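Local atomic coordinates of MOG1 protein (Saccharomyces cerevisiae, PDB entry 1JHS), a protein that binds the small GTPase Gsp1, the yeast Ran, and takes part in the Ran system for nuclear protein import and poly(A)+ mRNA export. Residues W74-H77 / V78-T82; T97-Q100 / G101-T105; E160-A163 / R164-A167; A167-Q170 / L171-M175. The protein carries 1 engineered substitution. All blocks are in the same frame, centred on the assembly; numbering follows the deposited sequence.

Overall arrangement
Contact 1 lies within helix 70-83 and contact 4 within helix 163-178, on opposite sides of the chain's centre; contact 3 is the start of the second helix and shares A167 with contact 4. Contact 2 is the turn of the hairpin 87-99/103-113, at the edge of the seven-stranded sheet, and it touches both helices: F104 packs on W74, while T105 OG1 meets Y169 and Q173. Contact 4 is the most buried, contact 1 has a ring-and-methyl inner side and a watered outer one, contact 3 mixes a greasy inner side with exposed A163 and H166, and contact 2 rests on backbone bonds, its turn exposed to water.

Contact 1: W74-H77 / V78-T82; sequences WQFH and VEDLT
V78 lays its CG2 methyl over the indole of W74, one helical turn back, and this CH-pi contact carries the apolar side of the pair. The methyl sits 3.6 Å from the centroid of the W74 six-membered ring, only 13° off the ring normal. With CG anti to the backbone N (chi1 176°), the indole stands out from the helix with one face turned to that methyl. An alanine in place of W74 would probably leave V78 CG2 without its aromatic floor and V128 O, which W74 NE1 now meets, without that donor.

Backbone bonds come next. V78 N gives to W74 O at 2.8 Å, E79 N to Q75 O at 2.9 Å and D80 N to F76 O at 3.2 Å; the fourth, L81 N to H77 O, is weak.

On the polar side D80 works through two waters. One donates to F76 O and to D80 OD1, and it stands over one face of the F76 ring, toward its rim. The other donates to D80 OD2 and is shared with H77 ND1, the two side chains being bridged, not in direct contact. D80 OD2 also comes within 3.4 Å of F76 CE2, the ring and carboxylate planes 70° apart. H77 NE2 bonds D139, and E79 OE1 takes the indole N-H of W90.

These i to i+3 and i to i+4 pairings are those of an amphipathic helix: W74 and V78 face strands 103-113 and 124-133 of the antiparallel sheet, while the exposed D80 holds its waters on the outer side.

Contact 2: T97-Q100 / G101-T105; sequences TVQQ and GTKFT
The F104 ring takes the hydroxyl of T97 at its edge, near the ring plane, with OG1 3.4 Å from F104 CE1; the two side chains cross at about a right angle. T97 holds OG1 anti to its carbonyl carbon (chi1 -76°), which brings the hydroxyl to that edge. Further out the same ring meets that of W74 with planes about 50° apart, and L70 and K71 of helix 70-83 also touch it. Q99 and T102 lie side by side, pointing the same way, and the amide oxygen Q99 OE1 comes 3.1 Å from T102 OG1. Q99 also runs beside the extended K103 chain, CB to CB at 4.0 Å.

The segments form the turn of the beta hairpin of strands 87-99 and 103-113, whose pairing is interrupted by classic beta bulges. V98 N, at 2.8 Å, and Q99 N, at 3.1 Å, both give to K103 O. In return Q99 O accepts from T102 N and K103 N, the latter at 3.0 Å in the carbonyl plane, on a lone pair. Two donors thus grip each carbonyl oxygen, and the chain turns a corner at V98.

At the tip G101 has a positive phi of 82°, which favours glycine. One water accepts from its N and donates to Q100 OE1; another donates to Q100 O and accepts from T102 OG1. V98 CG2 packs 3.6 Å from T105 OG1, a hydroxyl that bonds Y169 and Q173 of helix 163-178.

Contact 3: E160-A163 / R164-A167; sequences ELPA and RCHA
C165 turns its side chain back onto the two residues that lead into its helix, and each of its atoms finds something there. CB lies 3.4 Å from P162 O and 3.8 Å from the L161 methyl CD1. Beyond it, SG stands anti to the carbonyl carbon (chi1 -71°), which sets the sulfur beside the pyrrolidine ring of P162, 4.0 Å from both its CB and its CD. L107 of strand 103-113 touches C165 and L161 alike, so leucine and cysteine share one apolar patch against the sheet.

P162 occupies the N-cap of helix 163-178, where the cap's carbonyl opens the helical bonding. H166 N donates to P162 O at 3.2 Å, in the carbonyl plane, while the bond from C165 N to the same oxygen is weak and bent to 121°. The next rung is regular, A167 N to A163 O at 3.0 Å. H166 brings its CB within 3.3 Å of A163 O before its ring leads away.

R164 sends its guanidinium off in another direction, bent at chi3, to salt bridges with E55 and with E152 of helix 150-157, and hydrogen bonds to P147 O and N54 OD1.

Contact 4: A167-Q170 / L171-M175; sequences AVYQ and LLQEM
Four regular i to i+4 backbone bonds, from L171 N to A167 O (3.0 Å) through E174 N to Q170 O (2.9 Å), make this a straightforward run of alpha helix in the middle of helix 163-178, which packs on the antiparallel sheet. Y169, with CG anti to the backbone N (chi1 -167°), is crossed at a slant by the Q173 side chain. Q173 CG sits over one face of the ring, 4.2 Å from its centroid, and the amide stacks against the ring's outer end, planes 28° apart, with Q173 CD 3.6 Å from Y169 CE2. L172 reaches the same ring obliquely, its CD2 4.1 Å from Y169 CD1.

Both polar ends converge on the hairpin 87-99/103-113: Y169 OH bonds D96 OD1 and T105 OG1, and Q173 NE2 also bonds T105 OG1. A phenylalanine at Y169 would probably leave D96 OD1 and T105 OG1 without their shared hydroxyl partner. V168, L171 and L172 all rest on I144 of strand 138-147.

Toward the outside, Q170 and E174 extend side by side, pointing the same way. Q170 NE2 donates to E174 OE1 at 3.0 Å; the oxygen sits 15° out of the amide plane and is met nearly along its C-O bond.

Contact 1: W74-H77 / V78-T82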
loop_
_atom_site.group_PDB
_atom_site.type_symbol
_atom_site.label_atom_id
_atom_site.label_comp_id
_atom_site.label_asym_id
_atom_site.label_seq_id
_atom_site.Cartn_x
_atom_site.Cartn_y
_atom_site.Cartn_z
ATOM N N TRP A 74 -0.148 -10.959 7.468
ATOM C CA TRP A 74 0.181 -9.607 7.024
ATOM C C TRP A 74 1.680 -9.366 7.200
ATOM O O TRP A 74 2.355 -8.875 6.279
ATOM C CB TRP A 74 -0.646 -8.593 7.821
ATOM C CG TRP A 74 -0.329 -7.153 7.531
ATOM C CD1 TRP A 74 -0.840 -6.378 6.511
ATOM C CD2 TRP A 74 0.527 -6.305 8.296
ATOM N NE1 TRP A 74 -0.355 -5.085 6.617
ATOM C CE2 TRP A 74 0.484 -5.016 7.704
ATOM C CE3 TRP A 74 1.333 -6.504 9.440
ATOM C CZ2 TRP A 74 1.223 -3.929 8.209
ATOM C CZ3 TRP A 74 2.068 -5.415 9.938
ATOM C CH2 TRP A 74 2.002 -4.149 9.321
ATOM N N GLN A 75 2.218 -9.722 8.364
ATOM C CA GLN A 75 3.658 -9.525 8.599
ATOM C C GLN A 75 4.494 -10.252 7.561
ATOM O O GLN A 75 5.527 -9.760 7.119
ATOM C CB GLN A 75 4.038 -10.013 10.008
ATOM C CG GLN A 75 3.365 -9.198 11.121
ATOM C CD GLN A 75 3.703 -9.735 12.519
ATOM O OE1 GLN A 75 3.461 -10.910 12.824
ATOM N NE2 GLN A 75 4.267 -8.889 13.353
ATOM N N PHE A 76 4.043 -11.445 7.181
ATOM C CA PHE A 76 4.735 -12.244 6.190
ATOM C C PHE A 76 4.784 -11.493 4.861
ATOM O O PHE A 76 5.831 -11.437 4.202
ATOM C CB PHE A 76 3.993 -13.577 5.991
ATOM C CG PHE A 76 4.547 -14.422 4.865
ATOM C CD1 PHE A 76 5.569 -15.329 5.093
ATOM C CD2 PHE A 76 4.068 -14.266 3.562
ATOM C CE1 PHE A 76 6.116 -16.069 4.040
ATOM C CE2 PHE A 76 4.611 -15.004 2.498
ATOM C CZ PHE A 76 5.634 -15.902 2.739
ATOM N N HIS A 77 3.639 -10.917 4.460
ATOM C CA HIS A 77 3.583 -10.200 3.199
ATOM C C HIS A 77 4.351 -8.906 3.238
ATOM O O HIS A 77 4.884 -8.473 2.211
ATOM C CB HIS A 77 2.137 -9.949 2.785
ATOM C CG HIS A 77 1.446 -11.184 2.303
ATOM N ND1 HIS A 77 1.828 -11.843 1.152
ATOM C CD2 HIS A 77 0.427 -11.903 2.828
ATOM C CE1 HIS A 77 1.073 -12.917 0.992
ATOM N NE2 HIS A 77 0.214 -12.978 1.996
ATOM N N VAL A 78 4.396 -8.283 4.409
ATOM C CA VAL A 78 5.176 -7.045 4.562
ATOM C C VAL A 78 6.665 -7.386 4.372
ATOM O O VAL A 78 7.400 -6.663 3.672
ATOM C CB VAL A 78 4.982 -6.412 5.988
ATOM C CG1 VAL A 78 5.988 -5.248 6.178
ATOM C CG2 VAL A 78 3.567 -5.834 6.124
ATOM N N GLU A 79 7.103 -8.477 5.009
ATOM C CA GLU A 79 8.510 -8.901 4.926
ATOM C C GLU A 79 8.918 -9.098 3.465
ATOM O O GLU A 79 9.992 -8.643 3.043
ATOM C CB GLU A 79 8.726 -10.196 5.729
ATOM C CG GLU A 79 10.170 -10.730 5.735
ATOM C CD GLU A 79 11.175 -9.800 6.419
ATOM O OE1 GLU A 79 10.782 -9.007 7.300
ATOM O OE2 GLU A 79 12.379 -9.871 6.086
ATOM N N ASP A 80 8.067 -9.758 2.678
ATOM C CA ASP A 80 8.391 -9.957 1.260
ATOM C C ASP A 80 8.615 -8.640 0.527
ATOM O O ASP A 80 9.476 -8.546 -0.359
ATOM C CB ASP A 80 7.293 -10.746 0.553
ATOM C CG ASP A 80 7.324 -12.218 0.903
ATOM O OD1 ASP A 80 8.268 -12.645 1.593
ATOM O OD2 ASP A 80 6.406 -12.963 0.492
ATOM N N LEU A 81 7.838 -7.620 0.868
ATOM C CA LEU A 81 7.989 -6.312 0.231
ATOM C C LEU A 81 9.235 -5.556 0.709
ATOM O O LEU A 81 9.954 -4.940 -0.087
ATOM C CB LEU A 81 6.767 -5.432 0.519
ATOM C CG LEU A 81 5.432 -5.735 -0.159
ATOM C CD1 LEU A 81 4.316 -5.010 0.612
ATOM C CD2 LEU A 81 5.455 -5.265 -1.629
ATOM N N THR A 82 9.486 -5.574 2.009
ATOM C CA THR A 82 10.617 -4.834 2.535
ATOM C C THR A 82 11.950 -5.513 2.246
ATOM O O THR A 82 12.937 -4.843 1.954
ATOM C CB THR A 82 10.466 -4.635 4.056
ATOM O OG1 THR A 82 10.277 -5.913 4.675
ATOM C CG2 THR A 82 9.245 -3.749 4.376
HETATM O O HOH W 1 7.999 -13.111 3.992
HETATM O O HOH W 2 4.222 -12.015 -0.201
#

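Contact 2: T97-Q100 / G101-T105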
loop_
_atom_site.group_PDB
_atom_site.type_symbol
_atom_site.label_atom_id
_atom_site.label_comp_id
_atom_site.label_asym_id
_atom_site.label_seq_id
_atom_site.Cartn_x
_atom_site.Cartn_y
_atom_site.Cartn_z
ATOM N N THR A 97 -6.739 -4.222 12.734
ATOM C CA THR A 97 -7.472 -5.337 12.172
ATOM C C THR A 97 -8.740 -4.610 11.740
ATOM O O THR A 97 -9.509 -4.120 12.590
ATOM C CB THR A 97 -7.844 -6.400 13.213
ATOM O OG1 THR A 97 -6.682 -7.176 13.525
ATOM C CG2 THR A 97 -8.880 -7.342 12.639
ATOM N N VAL A 98 -8.954 -4.514 10.434
ATOM C CA VAL A 98 -10.133 -3.827 9.908
ATOM C C VAL A 98 -11.342 -4.784 9.943
ATOM O O VAL A 98 -12.473 -4.371 10.213
ATOM C CB VAL A 98 -9.870 -3.345 8.480
ATOM C CG1 VAL A 98 -11.174 -2.911 7.830
ATOM C CG2 VAL A 98 -8.869 -2.162 8.518
ATOM N N GLN A 99 -11.091 -6.062 9.680
ATOM C CA GLN A 99 -12.162 -7.058 9.730
ATOM C C GLN A 99 -11.541 -8.375 10.164
ATOM O O GLN A 99 -10.646 -8.891 9.499
ATOM C CB GLN A 99 -12.849 -7.209 8.373
ATOM C CG GLN A 99 -14.158 -8.024 8.449
ATOM C CD GLN A 99 -14.942 -8.002 7.147
ATOM O OE1 GLN A 99 -14.606 -8.706 6.190
ATOM N NE2 GLN A 99 -15.984 -7.169 7.089
ATOM N N GLN A 100 -12.003 -8.908 11.296
ATOM C CA GLN A 100 -11.439 -10.141 11.810
ATOM C C GLN A 100 -11.407 -11.214 10.750
ATOM O O GLN A 100 -12.360 -11.402 9.985
ATOM C CB GLN A 100 -12.202 -10.622 13.050
ATOM C CG GLN A 100 -12.056 -9.689 14.268
ATOM C CD GLN A 100 -10.624 -9.582 14.798
ATOM O OE1 GLN A 100 -9.871 -10.564 14.784
ATOM N NE2 GLN A 100 -10.250 -8.404 15.300
ATOM N N GLY A 101 -10.257 -11.872 10.686
ATOM C CA GLY A 101 -10.038 -12.943 9.742
ATOM C C GLY A 101 -9.644 -12.562 8.331
ATOM O O GLY A 101 -8.916 -13.318 7.697
ATOM N N THR A 102 -10.039 -11.387 7.833
ATOM C CA THR A 102 -9.706 -11.105 6.448
ATOM C C THR A 102 -9.043 -9.794 6.047
ATOM O O THR A 102 -8.448 -9.741 4.979
ATOM C CB THR A 102 -10.937 -11.248 5.562
ATOM O OG1 THR A 102 -11.902 -10.266 5.950
ATOM C CG2 THR A 102 -11.547 -12.657 5.689
ATOM N N LYS A 103 -9.126 -8.757 6.875
ATOM C CA LYS A 103 -8.568 -7.466 6.465
ATOM C C LYS A 103 -7.716 -6.811 7.529
ATOM O O LYS A 103 -8.189 -6.554 8.634
ATOM C CB LYS A 103 -9.692 -6.512 6.065
ATOM C CG LYS A 103 -10.552 -7.022 4.919
ATOM C CD LYS A 103 -11.735 -6.095 4.630
ATOM C CE LYS A 103 -12.433 -6.520 3.339
ATOM N NZ LYS A 103 -13.532 -5.552 2.978
ATOM N N PHE A 104 -6.464 -6.528 7.161
ATOM C CA PHE A 104 -5.507 -5.922 8.079
ATOM C C PHE A 104 -4.764 -4.803 7.364
ATOM O O PHE A 104 -4.422 -4.943 6.185
ATOM C CB PHE A 104 -4.516 -6.999 8.551
ATOM C CG PHE A 104 -3.769 -6.614 9.791
ATOM C CD1 PHE A 104 -4.255 -6.968 11.041
ATOM C CD2 PHE A 104 -2.602 -5.849 9.703
ATOM C CE1 PHE A 104 -3.593 -6.568 12.218
ATOM C CE2 PHE A 104 -1.927 -5.446 10.864
ATOM C CZ PHE A 104 -2.430 -5.808 12.125
ATOM N N THR A 105 -4.517 -3.695 8.073
ATOM C CA THR A 105 -3.806 -2.553 7.501
ATOM C C THR A 105 -2.728 -2.002 8.457
ATOM O O THR A 105 -2.836 -2.142 9.673
ATOM C CB THR A 105 -4.783 -1.378 7.191
ATOM O OG1 THR A 105 -5.431 -0.949 8.405
ATOM C CG2 THR A 105 -5.847 -1.814 6.210
HETATM O O HOH W 3 -8.410 -11.899 12.647
HETATM O O HOH W 4 -14.190 -11.512 7.612
#

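Contact 3: E160-A163 / R164-A167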
loop_
_atom_site.group_PDB
_atom_site.type_symbol
_atom_site.label_atom_id
_atom_site.label_comp_id
_atom_site.label_asym_id
_atom_site.label_seq_id
_atom_site.Cartn_x
_atom_site.Cartn_y
_atom_site.Cartn_z
ATOM N N GLU A 160 7.315 11.001 15.441
ATOM C CA GLU A 160 6.103 11.753 15.137
ATOM C C GLU A 160 5.622 11.307 13.754
ATOM O O GLU A 160 6.422 11.196 12.822
ATOM C CB GLU A 160 6.408 13.248 15.120
ATOM C CG GLU A 160 5.184 14.140 15.030
ATOM C CD GLU A 160 5.545 15.581 14.707
ATOM O OE1 GLU A 160 6.701 15.986 14.978
ATOM O OE2 GLU A 160 4.671 16.316 14.195
ATOM N N LEU A 161 4.325 11.043 13.626
ATOM C CA LEU A 161 3.770 10.594 12.351
ATOM C C LEU A 161 3.461 11.762 11.435
ATOM O O LEU A 161 2.581 12.564 11.722
ATOM C CB LEU A 161 2.488 9.791 12.586
ATOM C CG LEU A 161 1.892 9.031 11.397
ATOM C CD1 LEU A 161 2.901 7.999 10.885
ATOM C CD2 LEU A 161 0.611 8.350 11.831
ATOM N N PRO A 162 4.186 11.870 10.311
ATOM C CA PRO A 162 3.949 12.964 9.365
ATOM C C PRO A 162 2.478 13.010 8.929
ATOM O O PRO A 162 1.831 11.969 8.786
ATOM C CB PRO A 162 4.876 12.621 8.194
ATOM C CG PRO A 162 6.005 11.899 8.849
ATOM C CD PRO A 162 5.306 11.014 9.870
ATOM N N ALA A 163 1.950 14.213 8.723
ATOM C CA ALA A 163 0.557 14.371 8.290
ATOM C C ALA A 163 0.261 13.595 7.011
ATOM O O ALA A 163 -0.819 13.023 6.860
ATOM C CB ALA A 163 0.235 15.853 8.046
ATOM N N ARG A 164 1.209 13.602 6.078
ATOM C CA ARG A 164 0.974 12.919 4.805
ATOM C C ARG A 164 0.846 11.417 5.020
ATOM O O ARG A 164 0.096 10.754 4.305
ATOM C CB ARG A 164 2.097 13.216 3.799
ATOM C CG ARG A 164 1.817 12.627 2.414
ATOM C CD ARG A 164 2.662 13.282 1.328
ATOM N NE ARG A 164 4.106 13.153 1.543
ATOM C CZ ARG A 164 4.936 12.527 0.709
ATOM N NH1 ARG A 164 4.466 11.952 -0.390
ATOM N NH2 ARG A 164 6.245 12.540 0.939
ATOM N N CYS A 165 1.586 10.875 5.985
ATOM C CA CYS A 165 1.474 9.445 6.286
ATOM C C CYS A 165 0.081 9.150 6.838
ATOM O O CYS A 165 -0.507 8.108 6.558
ATOM C CB CYS A 165 2.535 9.038 7.288
ATOM S SG CYS A 165 4.191 9.057 6.508
ATOM N N HIS A 166 -0.442 10.075 7.639
ATOM C CA HIS A 166 -1.792 9.908 8.170
ATOM C C HIS A 166 -2.786 9.902 6.995
ATOM O O HIS A 166 -3.773 9.130 6.981
ATOM C CB HIS A 166 -2.107 11.058 9.134
ATOM C CG HIS A 166 -3.444 10.944 9.791
ATOM N ND1 HIS A 166 -4.628 11.169 9.118
ATOM C CD2 HIS A 166 -3.792 10.563 11.046
ATOM C CE1 HIS A 166 -5.649 10.924 9.928
ATOM N NE2 HIS A 166 -5.168 10.553 11.103
ATOM N N ALA A 167 -2.513 10.736 5.994
ATOM C CA ALA A 167 -3.391 10.827 4.834
ATOM C C ALA A 167 -3.303 9.522 4.034
ATOM O O ALA A 167 -4.329 8.965 3.619
ATOM C CB ALA A 167 -2.985 12.005 3.969
#

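Contact 4: A167-Q170 / L171-M175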
loop_
_atom_site.group_PDB
_atom_site.type_symbol
_atom_site.label_atom_id
_atom_site.label_comp_id
_atom_site.label_asym_id
_atom_site.label_seq_id
_atom_site.Cartn_x
_atom_site.Cartn_y
_atom_site.Cartn_z
ATOM N N ALA A 167 -2.513 10.736 5.994
ATOM C CA ALA A 167 -3.391 10.827 4.834
ATOM C C ALA A 167 -3.303 9.522 4.034
ATOM O O ALA A 167 -4.329 8.965 3.619
ATOM C CB ALA A 167 -2.985 12.005 3.969
ATOM N N VAL A 168 -2.079 9.031 3.832
ATOM C CA VAL A 168 -1.897 7.781 3.100
ATOM C C VAL A 168 -2.597 6.614 3.817
ATOM O O VAL A 168 -3.210 5.761 3.189
ATOM C CB VAL A 168 -0.396 7.474 2.926
ATOM C CG1 VAL A 168 -0.184 6.015 2.451
ATOM C CG2 VAL A 168 0.178 8.474 1.912
ATOM N N TYR A 169 -2.534 6.606 5.140
ATOM C CA TYR A 169 -3.175 5.527 5.878
ATOM C C TYR A 169 -4.685 5.611 5.724
ATOM O O TYR A 169 -5.362 4.586 5.673
ATOM C CB TYR A 169 -2.793 5.573 7.357
ATOM C CG TYR A 169 -3.176 4.307 8.082
ATOM C CD1 TYR A 169 -2.605 3.080 7.734
ATOM C CD2 TYR A 169 -4.083 4.336 9.143
ATOM C CE1 TYR A 169 -2.922 1.910 8.448
ATOM C CE2 TYR A 169 -4.410 3.178 9.850
ATOM C CZ TYR A 169 -3.819 1.976 9.500
ATOM O OH TYR A 169 -4.117 0.847 10.229
ATOM N N GLN A 170 -5.228 6.822 5.651
ATOM C CA GLN A 170 -6.669 6.939 5.471
ATOM C C GLN A 170 -7.030 6.389 4.084
ATOM O O GLN A 170 -7.994 5.641 3.927
ATOM C CB GLN A 170 -7.128 8.390 5.578
ATOM C CG GLN A 170 -8.635 8.509 5.465
ATOM C CD GLN A 170 -9.120 9.933 5.660
ATOM O OE1 GLN A 170 -8.428 10.761 6.283
ATOM N NE2 GLN A 170 -10.314 10.228 5.142
ATOM N N LEU A 171 -6.235 6.742 3.078
ATOM C CA LEU A 171 -6.478 6.234 1.719
ATOM C C LEU A 171 -6.438 4.714 1.724
ATOM O O LEU A 171 -7.315 4.055 1.172
ATOM C CB LEU A 171 -5.413 6.770 0.750
ATOM C CG LEU A 171 -5.298 6.084 -0.611
ATOM C CD1 LEU A 171 -6.613 6.221 -1.393
ATOM C CD2 LEU A 171 -4.144 6.727 -1.399
ATOM N N LEU A 172 -5.415 4.160 2.365
ATOM C CA LEU A 172 -5.242 2.704 2.426
ATOM C C LEU A 172 -6.487 2.040 3.013
ATOM O O LEU A 172 -7.006 1.054 2.467
ATOM C CB LEU A 172 -4.021 2.357 3.275
ATOM C CG LEU A 172 -3.666 0.855 3.325
ATOM C CD1 LEU A 172 -3.077 0.397 1.968
ATOM C CD2 LEU A 172 -2.650 0.626 4.474
ATOM N N GLN A 173 -6.975 2.573 4.128
ATOM C CA GLN A 173 -8.156 2.007 4.750
ATOM C C GLN A 173 -9.394 2.155 3.867
ATOM O O GLN A 173 -10.229 1.248 3.807
ATOM C CB GLN A 173 -8.345 2.612 6.147
ATOM C CG GLN A 173 -7.247 2.111 7.117
ATOM C CD GLN A 173 -7.599 2.224 8.592
ATOM O OE1 GLN A 173 -8.036 3.290 9.061
ATOM N NE2 GLN A 173 -7.390 1.118 9.349
ATOM N N GLU A 174 -9.513 3.283 3.166
ATOM C CA GLU A 174 -10.665 3.470 2.262
ATOM C C GLU A 174 -10.607 2.470 1.099
ATOM O O GLU A 174 -11.641 1.971 0.662
ATOM C CB GLU A 174 -10.728 4.902 1.720
ATOM C CG GLU A 174 -10.966 5.960 2.821
ATOM C CD GLU A 174 -11.360 7.325 2.269
ATOM O OE1 GLU A 174 -11.389 8.296 3.062
ATOM O OE2 GLU A 174 -11.656 7.438 1.049
ATOM N N MET A 175 -9.403 2.187 0.593
ATOM C CA MET A 175 -9.256 1.209 -0.483
ATOM C C MET A 175 -9.711 -0.164 -0.005
ATOM O O MET A 175 -10.350 -0.928 -0.753
ATOM C CB MET A 175 -7.795 1.126 -0.936
ATOM C CG MET A 175 -7.307 2.407 -1.638
ATOM S SD MET A 175 -5.685 2.116 -2.374
ATOM C CE MET A 175 -6.120 1.025 -3.775
#